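Local structure of heavy-metal chelation domain-containing protein (Pyrococcus horikoshii, 3NPG) at residues 57-71 / 78-92. The protein is of unknown function but belongs to the DUF364 family and may chelate heavy-metal ions. Sequence-based numbering, arbitrary orientation.
Sequences RYTNSIEEPSLLEFI and NIIERTLGVAAINAV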
# COMPACT_ATOMS: atom_id res chain seq x y z
N ARG A 57 13.66 -1.16 -4.97
CA ARG A 57 14.38 -1.48 -6.21
C ARG A 57 14.81 -2.95 -6.18
O ARG A 57 15.17 -3.47 -5.12
CB ARG A 57 15.62 -0.58 -6.36
CG ARG A 57 15.30 0.91 -6.48
CD ARG A 57 16.47 1.79 -6.03
NE ARG A 57 16.71 1.68 -4.59
CZ ARG A 57 16.11 2.43 -3.67
NH1 ARG A 57 15.20 3.34 -4.03
NH2 ARG A 57 16.39 2.28 -2.38
N TYR A 58 14.84 -3.61 -7.36
CA TYR A 58 15.31 -4.99 -7.45
C TYR A 58 16.75 -5.03 -7.92
O TYR A 58 17.03 -5.29 -9.09
CB TYR A 58 14.39 -5.85 -8.33
CG TYR A 58 13.09 -6.21 -7.64
CD1 TYR A 58 13.05 -7.20 -6.67
CD2 TYR A 58 11.92 -5.51 -7.90
CE1 TYR A 58 11.87 -7.50 -5.98
CE2 TYR A 58 10.73 -5.79 -7.23
CZ TYR A 58 10.71 -6.79 -6.27
OH TYR A 58 9.54 -7.08 -5.61
N THR A 59 17.68 -4.67 -7.00
CA THR A 59 19.12 -4.62 -7.28
C THR A 59 19.90 -5.40 -6.22
O THR A 59 19.43 -5.53 -5.09
CB THR A 59 19.60 -3.15 -7.35
OG1 THR A 59 19.22 -2.48 -6.15
CG2 THR A 59 19.03 -2.40 -8.56
N ASN A 60 21.10 -5.91 -6.59
CA ASN A 60 21.96 -6.63 -5.65
C ASN A 60 23.44 -6.44 -6.03
O ASN A 60 23.84 -6.72 -7.17
CB ASN A 60 21.60 -8.13 -5.61
CG ASN A 60 21.98 -8.82 -4.31
OD1 ASN A 60 23.09 -8.66 -3.80
ND2 ASN A 60 21.08 -9.63 -3.79
N SER A 61 24.25 -5.91 -5.08
CA SER A 61 25.68 -5.65 -5.31
C SER A 61 26.51 -6.95 -5.33
O SER A 61 27.64 -6.94 -5.83
CB SER A 61 26.22 -4.69 -4.26
OG SER A 61 26.05 -5.21 -2.96
N ILE A 62 25.95 -8.06 -4.79
CA ILE A 62 26.63 -9.36 -4.78
C ILE A 62 26.81 -9.91 -6.21
O ILE A 62 25.82 -10.14 -6.91
CB ILE A 62 25.90 -10.38 -3.84
CG1 ILE A 62 25.93 -9.88 -2.37
CG2 ILE A 62 26.51 -11.77 -3.95
CD1 ILE A 62 24.84 -10.49 -1.47
N GLU A 63 28.06 -10.05 -6.64
CA GLU A 63 28.38 -10.58 -7.97
C GLU A 63 28.69 -12.07 -7.88
O GLU A 63 28.12 -12.86 -8.64
CB GLU A 63 29.55 -9.81 -8.60
CG GLU A 63 29.26 -8.33 -8.85
CD GLU A 63 28.11 -8.04 -9.80
OE1 GLU A 63 27.99 -8.75 -10.82
OE2 GLU A 63 27.36 -7.08 -9.53
N GLU A 64 29.57 -12.46 -6.94
CA GLU A 64 29.91 -13.87 -6.70
C GLU A 64 29.30 -14.34 -5.38
O GLU A 64 29.77 -13.96 -4.31
CB GLU A 64 31.44 -14.08 -6.71
CG GLU A 64 32.07 -14.00 -8.10
CD GLU A 64 31.68 -15.11 -9.06
OE1 GLU A 64 31.35 -16.22 -8.60
OE2 GLU A 64 31.76 -14.87 -10.29
N PRO A 65 28.18 -15.11 -5.44
CA PRO A 65 27.52 -15.51 -4.20
C PRO A 65 28.32 -16.52 -3.38
O PRO A 65 28.84 -17.49 -3.92
CB PRO A 65 26.19 -16.11 -4.69
CG PRO A 65 26.06 -15.69 -6.13
CD PRO A 65 27.45 -15.58 -6.63
N SER A 66 28.45 -16.25 -2.08
CA SER A 66 29.10 -17.13 -1.12
C SER A 66 28.47 -16.93 0.25
O SER A 66 27.76 -15.95 0.46
CB SER A 66 30.60 -16.85 -1.06
OG SER A 66 30.89 -15.69 -0.30
N LEU A 67 28.71 -17.86 1.18
CA LEU A 67 28.13 -17.78 2.52
C LEU A 67 28.65 -16.54 3.29
O LEU A 67 27.85 -15.81 3.87
CB LEU A 67 28.40 -19.07 3.30
CG LEU A 67 27.73 -19.21 4.67
CD1 LEU A 67 26.23 -18.94 4.58
CD2 LEU A 67 27.98 -20.56 5.24
N LEU A 68 29.97 -16.27 3.23
CA LEU A 68 30.57 -15.12 3.91
C LEU A 68 30.12 -13.78 3.29
O LEU A 68 29.92 -12.81 4.01
CB LEU A 68 32.10 -15.23 3.92
CG LEU A 68 32.69 -16.35 4.80
CD1 LEU A 68 34.15 -16.58 4.48
CD2 LEU A 68 32.51 -16.04 6.28
N GLU A 69 29.94 -13.75 1.94
CA GLU A 69 29.47 -12.56 1.22
C GLU A 69 28.03 -12.22 1.62
O GLU A 69 27.71 -11.06 1.86
CB GLU A 69 29.58 -12.77 -0.31
CG GLU A 69 29.18 -11.56 -1.15
CD GLU A 69 30.22 -10.45 -1.23
OE1 GLU A 69 31.43 -10.75 -1.14
OE2 GLU A 69 29.82 -9.29 -1.47
N PHE A 70 27.16 -13.26 1.72
CA PHE A 70 25.76 -13.09 2.13
C PHE A 70 25.67 -12.52 3.53
O PHE A 70 24.99 -11.52 3.74
CB PHE A 70 24.99 -14.43 2.04
CG PHE A 70 24.54 -14.83 0.64
CD1 PHE A 70 24.73 -13.99 -0.45
CD2 PHE A 70 23.87 -16.03 0.43
CE1 PHE A 70 24.31 -14.36 -1.72
CE2 PHE A 70 23.44 -16.40 -0.84
CZ PHE A 70 23.66 -15.56 -1.91
N ILE A 71 26.40 -13.14 4.50
CA ILE A 71 26.39 -12.71 5.92
C ILE A 71 26.92 -11.28 6.09
O ILE A 71 26.38 -10.53 6.90
CB ILE A 71 27.14 -13.73 6.83
CG1 ILE A 71 26.54 -15.16 6.68
CG2 ILE A 71 27.11 -13.28 8.31
CD1 ILE A 71 27.41 -16.27 7.26
N ASN A 78 20.13 -2.17 1.58
CA ASN A 78 19.31 -2.89 0.61
C ASN A 78 18.61 -4.06 1.31
O ASN A 78 19.28 -4.97 1.82
CB ASN A 78 20.19 -3.40 -0.55
CG ASN A 78 19.44 -3.91 -1.75
OD1 ASN A 78 18.37 -4.54 -1.64
ND2 ASN A 78 20.03 -3.75 -2.92
N ILE A 79 17.26 -4.04 1.35
CA ILE A 79 16.46 -5.09 2.00
C ILE A 79 16.72 -6.50 1.39
O ILE A 79 16.77 -7.49 2.14
CB ILE A 79 14.93 -4.71 2.04
CG1 ILE A 79 14.09 -5.79 2.78
CG2 ILE A 79 14.38 -4.41 0.63
CD1 ILE A 79 14.35 -5.89 4.27
N ILE A 80 16.94 -6.57 0.05
CA ILE A 80 17.25 -7.84 -0.63
C ILE A 80 18.55 -8.44 -0.08
O ILE A 80 18.60 -9.64 0.22
CB ILE A 80 17.29 -7.66 -2.18
CG1 ILE A 80 16.00 -7.00 -2.71
CG2 ILE A 80 17.56 -9.00 -2.88
CD1 ILE A 80 16.05 -6.58 -4.15
N GLU A 81 19.59 -7.59 0.09
CA GLU A 81 20.87 -8.02 0.64
C GLU A 81 20.76 -8.40 2.13
O GLU A 81 21.42 -9.35 2.56
CB GLU A 81 21.93 -6.93 0.43
CG GLU A 81 22.30 -6.70 -1.02
CD GLU A 81 23.25 -5.55 -1.27
OE1 GLU A 81 23.84 -5.03 -0.29
OE2 GLU A 81 23.41 -5.16 -2.46
N ARG A 82 19.91 -7.67 2.90
CA ARG A 82 19.66 -7.97 4.33
C ARG A 82 18.97 -9.32 4.49
O ARG A 82 19.38 -10.13 5.32
CB ARG A 82 18.81 -6.88 4.98
CG ARG A 82 19.58 -5.67 5.44
CD ARG A 82 18.91 -4.98 6.63
NE ARG A 82 17.53 -4.56 6.33
CZ ARG A 82 17.21 -3.43 5.71
NH1 ARG A 82 18.17 -2.62 5.26
NH2 ARG A 82 15.94 -3.11 5.50
N THR A 83 17.85 -9.53 3.74
CA THR A 83 17.06 -10.76 3.82
C THR A 83 17.90 -12.00 3.47
O THR A 83 17.87 -12.98 4.22
CB THR A 83 15.78 -10.64 2.97
OG1 THR A 83 15.18 -9.36 3.20
CG2 THR A 83 14.78 -11.74 3.28
N LEU A 84 18.72 -11.91 2.39
CA LEU A 84 19.63 -13.01 2.01
C LEU A 84 20.72 -13.23 3.08
O LEU A 84 21.13 -14.37 3.32
CB LEU A 84 20.28 -12.72 0.64
CG LEU A 84 19.42 -13.05 -0.59
CD1 LEU A 84 19.89 -12.27 -1.81
CD2 LEU A 84 19.43 -14.55 -0.89
N GLY A 85 21.14 -12.13 3.73
CA GLY A 85 22.12 -12.18 4.81
C GLY A 85 21.59 -12.82 6.08
O GLY A 85 22.27 -13.66 6.68
N VAL A 86 20.37 -12.42 6.50
CA VAL A 86 19.71 -13.00 7.67
C VAL A 86 19.39 -14.50 7.43
O VAL A 86 19.62 -15.32 8.32
CB VAL A 86 18.44 -12.19 8.07
CG1 VAL A 86 17.63 -12.92 9.13
CG2 VAL A 86 18.83 -10.79 8.54
N ALA A 87 18.92 -14.85 6.21
CA ALA A 87 18.66 -16.25 5.83
C ALA A 87 19.95 -17.08 5.91
O ALA A 87 19.91 -18.23 6.32
CB ALA A 87 18.07 -16.33 4.44
N ALA A 88 21.10 -16.46 5.56
CA ALA A 88 22.41 -17.10 5.63
C ALA A 88 22.88 -17.25 7.08
O ALA A 88 23.46 -18.28 7.43
CB ALA A 88 23.43 -16.31 4.83
N ILE A 89 22.61 -16.23 7.94
CA ILE A 89 22.94 -16.30 9.38
C ILE A 89 22.13 -17.43 10.02
O ILE A 89 22.68 -18.21 10.80
CB ILE A 89 22.69 -14.92 10.09
CG1 ILE A 89 23.67 -13.85 9.59
CG2 ILE A 89 22.76 -15.07 11.63
CD1 ILE A 89 23.33 -12.44 10.02
N ASN A 90 20.84 -17.55 9.64
CA ASN A 90 19.96 -18.61 10.13
C ASN A 90 20.42 -19.98 9.63
O ASN A 90 20.33 -20.96 10.37
CB ASN A 90 18.52 -18.34 9.71
CG ASN A 90 17.91 -17.13 10.38
OD1 ASN A 90 18.35 -16.68 11.44
ND2 ASN A 90 16.87 -16.58 9.78
N ALA A 91 20.93 -20.05 8.38
CA ALA A 91 21.44 -21.30 7.80
C ALA A 91 22.61 -21.83 8.62
O ALA A 91 22.61 -23.00 9.02
CB ALA A 91 21.87 -21.08 6.36
N VAL A 92 23.59 -20.93 8.94
CA VAL A 92 24.75 -21.27 9.77
C VAL A 92 24.29 -21.67 11.18
O VAL A 92 24.79 -22.65 11.74
CB VAL A 92 25.77 -20.08 9.81
CG1 VAL A 92 26.90 -20.36 10.80
CG2 VAL A 92 26.33 -19.80 8.42
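A short helix, 67-71, and the loop leading into it pack along helix 79-92 in the putative heavy-metal chelation region, the loop at its N-terminal end, where Glu81 and Asn78 both bond to it, and helix 67-71 farther along. The extended side chain of Glu81 brings OE2 up to Ser61, where two donors reach it from the same face of the carboxylate: Ser61 N at 2.9 Å, nearly straight at 170°, and Ser61 OG at 2.7 Å, well above the plane. OE1 turns instead to Ser76 OG, and Lys73 touches the Glu81 side chain while its NZ hydrogen-bonds Ser61 OG. A leucine in place of Glu81 would probably leave Ser61 N and OG without their shared acceptor and Ser76 OG without its mate, so that the loop could drift from the helix.

Asn60 lies across the Glu81 chain, OD1 3.5 Å from CG, while accepting from Ile62 N in an Asx turn. With CG anti to the backbone N (chi1 -155°), its ND2 extends over Leu84 CD1 and donates to Leu232 O of a second subunit. At the helix start, N-cap residue Asn78 gives ND2 to Thr59 O at 2.9 Å, from above the carbonyl plane, and its OD1 takes a weak capping bond from Ile80 N.

The two helices cross at -123°, their axes 8.1 Å apart. Gly85, with no side chain, faces the Phe70 carbonyl where the backbones come closest, Ile71 CA 4.4 Å from Gly85 CA. One turn on, Ala88 CB sits at the edge of the Phe70 ring and touches Ile71 CG1. Beyond it, Val92 CG2 meets Leu67 CD2 at 3.7 Å, with helix 6-17 packing against Ile71 and Val92.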